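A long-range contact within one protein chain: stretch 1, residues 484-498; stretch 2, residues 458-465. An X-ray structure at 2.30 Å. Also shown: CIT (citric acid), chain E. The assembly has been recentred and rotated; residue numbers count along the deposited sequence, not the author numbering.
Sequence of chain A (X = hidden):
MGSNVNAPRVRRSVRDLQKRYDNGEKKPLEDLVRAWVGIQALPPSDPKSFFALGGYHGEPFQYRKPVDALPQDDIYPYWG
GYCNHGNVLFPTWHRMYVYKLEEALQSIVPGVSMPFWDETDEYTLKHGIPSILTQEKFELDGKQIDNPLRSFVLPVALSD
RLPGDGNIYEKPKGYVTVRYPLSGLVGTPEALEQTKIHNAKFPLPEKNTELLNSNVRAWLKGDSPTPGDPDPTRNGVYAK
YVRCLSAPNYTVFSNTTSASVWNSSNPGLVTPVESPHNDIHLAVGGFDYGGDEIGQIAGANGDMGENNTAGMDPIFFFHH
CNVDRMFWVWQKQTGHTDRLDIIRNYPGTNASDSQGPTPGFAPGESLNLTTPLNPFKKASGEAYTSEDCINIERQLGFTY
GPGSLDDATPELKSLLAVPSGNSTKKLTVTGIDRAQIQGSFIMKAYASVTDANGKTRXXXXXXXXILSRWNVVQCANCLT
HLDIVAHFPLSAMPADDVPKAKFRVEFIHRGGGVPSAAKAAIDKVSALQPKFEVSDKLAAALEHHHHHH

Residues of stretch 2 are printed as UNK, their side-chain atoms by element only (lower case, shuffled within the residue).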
# COMPACT_ATOMS: atom_id res chain seq x y z
N ILE A 484 -5.99 -5.11 -28.14
CA ILE A 484 -5.40 -5.35 -29.46
C ILE A 484 -6.33 -4.72 -30.50
O ILE A 484 -7.46 -5.17 -30.69
CB ILE A 484 -5.16 -6.86 -29.73
CG1 ILE A 484 -4.43 -7.58 -28.58
CG2 ILE A 484 -4.44 -7.06 -31.06
CD1 ILE A 484 -2.92 -7.47 -28.62
N VAL A 485 -5.90 -3.65 -31.15
CA VAL A 485 -6.64 -3.12 -32.29
C VAL A 485 -5.62 -2.77 -33.38
O VAL A 485 -4.67 -2.11 -33.11
CB VAL A 485 -7.54 -1.93 -31.91
CG1 VAL A 485 -6.85 -1.00 -30.95
CG2 VAL A 485 -8.00 -1.16 -33.13
N ALA A 486 -5.79 -3.31 -34.58
CA ALA A 486 -4.82 -3.13 -35.64
C ALA A 486 -5.58 -2.98 -36.96
O ALA A 486 -6.58 -3.66 -37.14
CB ALA A 486 -3.87 -4.31 -35.69
N HIS A 487 -5.13 -2.08 -37.83
CA HIS A 487 -5.75 -1.93 -39.13
C HIS A 487 -4.77 -2.35 -40.23
O HIS A 487 -3.56 -2.16 -40.09
CB HIS A 487 -6.18 -0.50 -39.40
CG HIS A 487 -6.94 0.12 -38.29
ND1 HIS A 487 -8.32 0.03 -38.20
CD2 HIS A 487 -6.54 0.84 -37.22
CE1 HIS A 487 -8.72 0.70 -37.13
NE2 HIS A 487 -7.64 1.19 -36.51
N PHE A 488 -5.32 -2.87 -41.33
CA PHE A 488 -4.49 -3.30 -42.46
C PHE A 488 -5.21 -2.93 -43.74
O PHE A 488 -6.42 -3.04 -43.81
CB PHE A 488 -4.19 -4.80 -42.43
CG PHE A 488 -3.49 -5.29 -41.17
CD1 PHE A 488 -2.11 -5.32 -41.08
CD2 PHE A 488 -4.22 -5.75 -40.10
CE1 PHE A 488 -1.48 -5.79 -39.94
CE2 PHE A 488 -3.59 -6.20 -38.95
CZ PHE A 488 -2.22 -6.21 -38.86
N PRO A 489 -4.46 -2.44 -44.73
CA PRO A 489 -5.05 -2.32 -46.05
C PRO A 489 -5.41 -3.71 -46.59
O PRO A 489 -4.77 -4.70 -46.25
CB PRO A 489 -3.97 -1.63 -46.89
CG PRO A 489 -2.68 -2.13 -46.27
CD PRO A 489 -3.01 -2.18 -44.79
N LEU A 490 -6.44 -3.75 -47.42
CA LEU A 490 -6.82 -4.93 -48.22
C LEU A 490 -6.44 -4.72 -49.70
O LEU A 490 -6.89 -5.45 -50.57
CB LEU A 490 -8.33 -5.16 -48.06
CG LEU A 490 -8.76 -5.70 -46.69
CD1 LEU A 490 -10.21 -5.39 -46.39
CD2 LEU A 490 -8.51 -7.19 -46.59
N SER A 491 -5.52 -3.78 -49.96
CA SER A 491 -5.11 -3.40 -51.31
C SER A 491 -4.29 -4.51 -51.99
O SER A 491 -4.01 -4.38 -53.16
CB SER A 491 -4.31 -2.12 -51.28
OG SER A 491 -3.23 -2.26 -50.38
N ALA A 492 -3.82 -5.53 -51.27
CA ALA A 492 -3.16 -6.63 -51.95
C ALA A 492 -4.23 -7.45 -52.69
O ALA A 492 -3.86 -8.23 -53.53
CB ALA A 492 -2.37 -7.51 -51.00
N MET A 493 -5.52 -7.28 -52.42
CA MET A 493 -6.46 -8.23 -53.00
C MET A 493 -7.45 -7.58 -53.98
O MET A 493 -7.78 -6.40 -53.90
CB MET A 493 -7.19 -9.11 -51.98
CG MET A 493 -7.77 -8.47 -50.76
SD MET A 493 -8.04 -9.70 -49.40
CE MET A 493 -8.99 -10.99 -50.20
N PRO A 494 -7.88 -8.39 -54.96
CA PRO A 494 -8.95 -8.01 -55.88
C PRO A 494 -10.20 -7.65 -55.08
O PRO A 494 -10.53 -8.31 -54.10
CB PRO A 494 -9.17 -9.27 -56.73
CG PRO A 494 -7.84 -9.97 -56.69
CD PRO A 494 -7.42 -9.77 -55.25
N ALA A 495 -10.86 -6.57 -55.48
CA ALA A 495 -11.92 -5.99 -54.68
C ALA A 495 -13.03 -7.01 -54.44
O ALA A 495 -13.58 -7.10 -53.34
CB ALA A 495 -12.44 -4.76 -55.34
N ASP A 496 -13.35 -7.78 -55.47
CA ASP A 496 -14.43 -8.72 -55.42
C ASP A 496 -14.09 -9.95 -54.61
O ASP A 496 -14.97 -10.70 -54.23
CB ASP A 496 -14.91 -9.08 -56.83
CG ASP A 496 -13.76 -9.58 -57.75
OD1 ASP A 496 -12.86 -8.77 -58.13
OD2 ASP A 496 -13.80 -10.77 -58.12
N ASP A 497 -12.82 -10.19 -54.32
CA ASP A 497 -12.42 -11.31 -53.48
C ASP A 497 -12.58 -11.07 -51.96
O ASP A 497 -12.54 -12.03 -51.18
CB ASP A 497 -10.96 -11.67 -53.74
CG ASP A 497 -10.74 -12.65 -54.91
OD1 ASP A 497 -11.68 -13.16 -55.55
OD2 ASP A 497 -9.54 -12.91 -55.16
N VAL A 498 -12.79 -9.82 -51.53
CA VAL A 498 -12.86 -9.53 -50.08
C VAL A 498 -13.93 -10.38 -49.41
O VAL A 498 -13.64 -11.00 -48.39
CB VAL A 498 -13.06 -8.04 -49.78
CG1 VAL A 498 -13.46 -7.81 -48.33
CG2 VAL A 498 -11.79 -7.27 -50.10
N UNK A 458 -3.25 -17.12 -50.96
CA UNK A 458 -3.00 -16.32 -49.75
C UNK A 458 -2.58 -14.88 -50.07
O UNK A 458 -1.66 -14.63 -50.84
o UNK A 458 0.16 -16.87 -46.92
c UNK A 458 -1.03 -17.16 -46.53
c UNK A 458 -1.90 -16.94 -48.89
c UNK A 458 -2.17 -16.72 -47.42
o UNK A 458 -1.34 -17.80 -45.47
N UNK A 459 -3.24 -13.91 -49.45
CA UNK A 459 -2.82 -12.53 -49.62
C UNK A 459 -2.16 -12.05 -48.31
O UNK A 459 -2.72 -12.20 -47.22
c UNK A 459 -4.01 -11.69 -50.08
c UNK A 459 -4.00 -11.49 -52.59
c UNK A 459 -5.50 -13.04 -51.60
c UNK A 459 -4.53 -12.07 -51.45
o UNK A 459 -5.89 -13.17 -55.21
c UNK A 459 -5.95 -13.43 -52.85
c UNK A 459 -4.46 -11.84 -53.85
c UNK A 459 -5.44 -12.82 -53.98
N UNK A 460 -0.95 -11.50 -48.43
CA UNK A 460 -0.26 -10.92 -47.30
C UNK A 460 -0.70 -9.46 -47.18
O UNK A 460 -0.47 -8.72 -48.10
c UNK A 460 2.27 -9.98 -43.93
o UNK A 460 4.03 -8.51 -43.20
c UNK A 460 2.01 -10.43 -46.29
c UNK A 460 3.07 -9.55 -46.54
c UNK A 460 3.34 -9.13 -44.20
c UNK A 460 3.75 -8.93 -45.51
c UNK A 460 1.62 -10.62 -44.97
c UNK A 460 1.27 -11.07 -47.43
N UNK A 461 -1.36 -9.09 -46.08
CA UNK A 461 -1.93 -7.71 -45.95
C UNK A 461 -0.96 -6.73 -45.26
O UNK A 461 -1.16 -5.53 -45.34
c UNK A 461 -5.49 -8.82 -44.85
c UNK A 461 -4.23 -8.84 -45.69
c UNK A 461 -4.56 -8.55 -47.14
c UNK A 461 -3.21 -7.83 -45.15
N UNK A 462 0.04 -7.25 -44.54
CA UNK A 462 1.06 -6.42 -43.93
C UNK A 462 1.38 -6.81 -42.49
O UNK A 462 0.88 -7.83 -42.01
N UNK A 463 2.25 -6.01 -41.85
CA UNK A 463 2.70 -6.19 -40.47
C UNK A 463 2.37 -4.95 -39.61
O UNK A 463 2.13 -3.85 -40.10
c UNK A 463 5.05 -5.33 -40.77
c UNK A 463 4.19 -6.51 -40.43
n UNK A 463 5.51 -5.09 -42.05
c UNK A 463 6.23 -3.98 -42.06
c UNK A 463 5.48 -4.30 -40.02
n UNK A 463 6.22 -3.47 -40.83
N UNK A 464 2.35 -5.17 -38.31
CA UNK A 464 2.31 -4.14 -37.31
C UNK A 464 3.25 -4.56 -36.19
O UNK A 464 3.10 -5.63 -35.62
c UNK A 464 0.90 -3.96 -36.75
c UNK A 464 -0.98 -2.03 -33.95
c UNK A 464 0.72 -2.91 -35.65
c UNK A 464 -0.70 -2.95 -35.12
n UNK A 464 -1.28 -0.67 -34.44
N UNK A 465 4.19 -3.67 -35.88
CA UNK A 465 5.19 -3.84 -34.87
C UNK A 465 4.77 -3.12 -33.59
O UNK A 465 4.63 -1.91 -33.58
o UNK A 465 7.09 -4.19 -36.37
c UNK A 465 6.51 -3.33 -35.38
C1 CIT E . -1.18 2.58 -35.51
O1 CIT E . -2.04 1.91 -34.88
O2 CIT E . -0.49 3.41 -34.90
C2 CIT E . -0.90 2.48 -37.01
C3 CIT E . -1.44 1.27 -37.80
O7 CIT E . -1.83 1.74 -39.08
C4 CIT E . -0.35 0.42 -38.41
C5 CIT E . 0.39 1.39 -39.37
O3 CIT E . -0.00 1.78 -40.50
O4 CIT E . 1.45 1.85 -38.96
C6 CIT E . -2.77 0.74 -37.25
O5 CIT E . -2.99 -0.41 -36.93
O6 CIT E . -3.70 1.55 -37.17

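Position 458 carries three carbons in a row, the third bearing two oxygens: a carboxylate on a two-carbon stem, hence Glu458. It lies out of reach of stretch 1, so this contact gives no reason for its identity.

At position 459 one carbon leads to a six-carbon ring bearing one oxygen, with Met493 CB over one face: Tyr459. Its CB points toward stretch 1, and Met493 CB lies 4.1 Å from the centroid of the Tyr459 ring and 14° off the ring normal, a CH-pi contact. The ring also packs on the proline, with Pro494 CD 3.9 Å from Tyr459 CZ. A broad, flat side chain suits this place because it covers several residues of the turn and what follows it.

Position 460 has the same composition, one carbon and a six-carbon ring with one oxygen, so it is Tyr460. Its CA-to-CB bond points away from stretch 1, and the hydroxyl is hydrogen-bonded elsewhere in the structure. Its backbone still takes part: Tyr460 O lies 3.7 Å from Ala492 CB.

Position 461 shows four carbons forked at the second, set among Phe488, Leu490 and Met493: Leu461. Its fork reaches two apolar neighbours, with Leu461 CD1 3.8 Å from Leu490 CD2 and Leu461 CD2 4.3 Å from Met493 SD, while Leu461 CB lies 4.2 Å from Phe488 CB. A compact branched chain fills this pocket without leaving a polar group unpaired.

Position 462 has no side-chain atoms and is Gly462. At phi 135° and psi -175° a CB would be jammed against the preceding carbonyl oxygen, so the backbone itself calls for glycine. Phe488 CE1 approaches Gly462 O to 3.7 Å.

Position 463 bears one carbon and a five-membered ring of three carbons and two nitrogens: His463. Its CA-to-CB bond points away from stretch 1, and both ring nitrogens are hydrogen-bonded elsewhere in the structure.

At position 464 four carbons in a row end in nitrogen, lying along Ala486 CB: Lys464. Its aliphatic stem packs on Ala486, with Lys464 CD 3.5 Å from Ala486 CB, and Lys464 NZ donates a hydrogen bond to citrate O5 (3.0 Å). His487 N donates to the same O5 at 2.9 Å.

Position 465 has one carbon and one oxygen, Ser465, beyond reach of stretch 1 and hydrogen-bonded elsewhere through its hydroxyl.

The strands run at 139° to one another, and no hydrogen bond joins the stretches. Side-chain packing holds them instead: Leu461 meets Phe488, Leu490 and Met493, while Tyr459 covers the end of the turn that the bond from Met493 N to Leu490 O (2.9 Å) closes. At the other end, citrate, probably from the crystallisation liquor, bridges Lys464 and His487.

Stretch 2 (458-465) EYYLGHKS
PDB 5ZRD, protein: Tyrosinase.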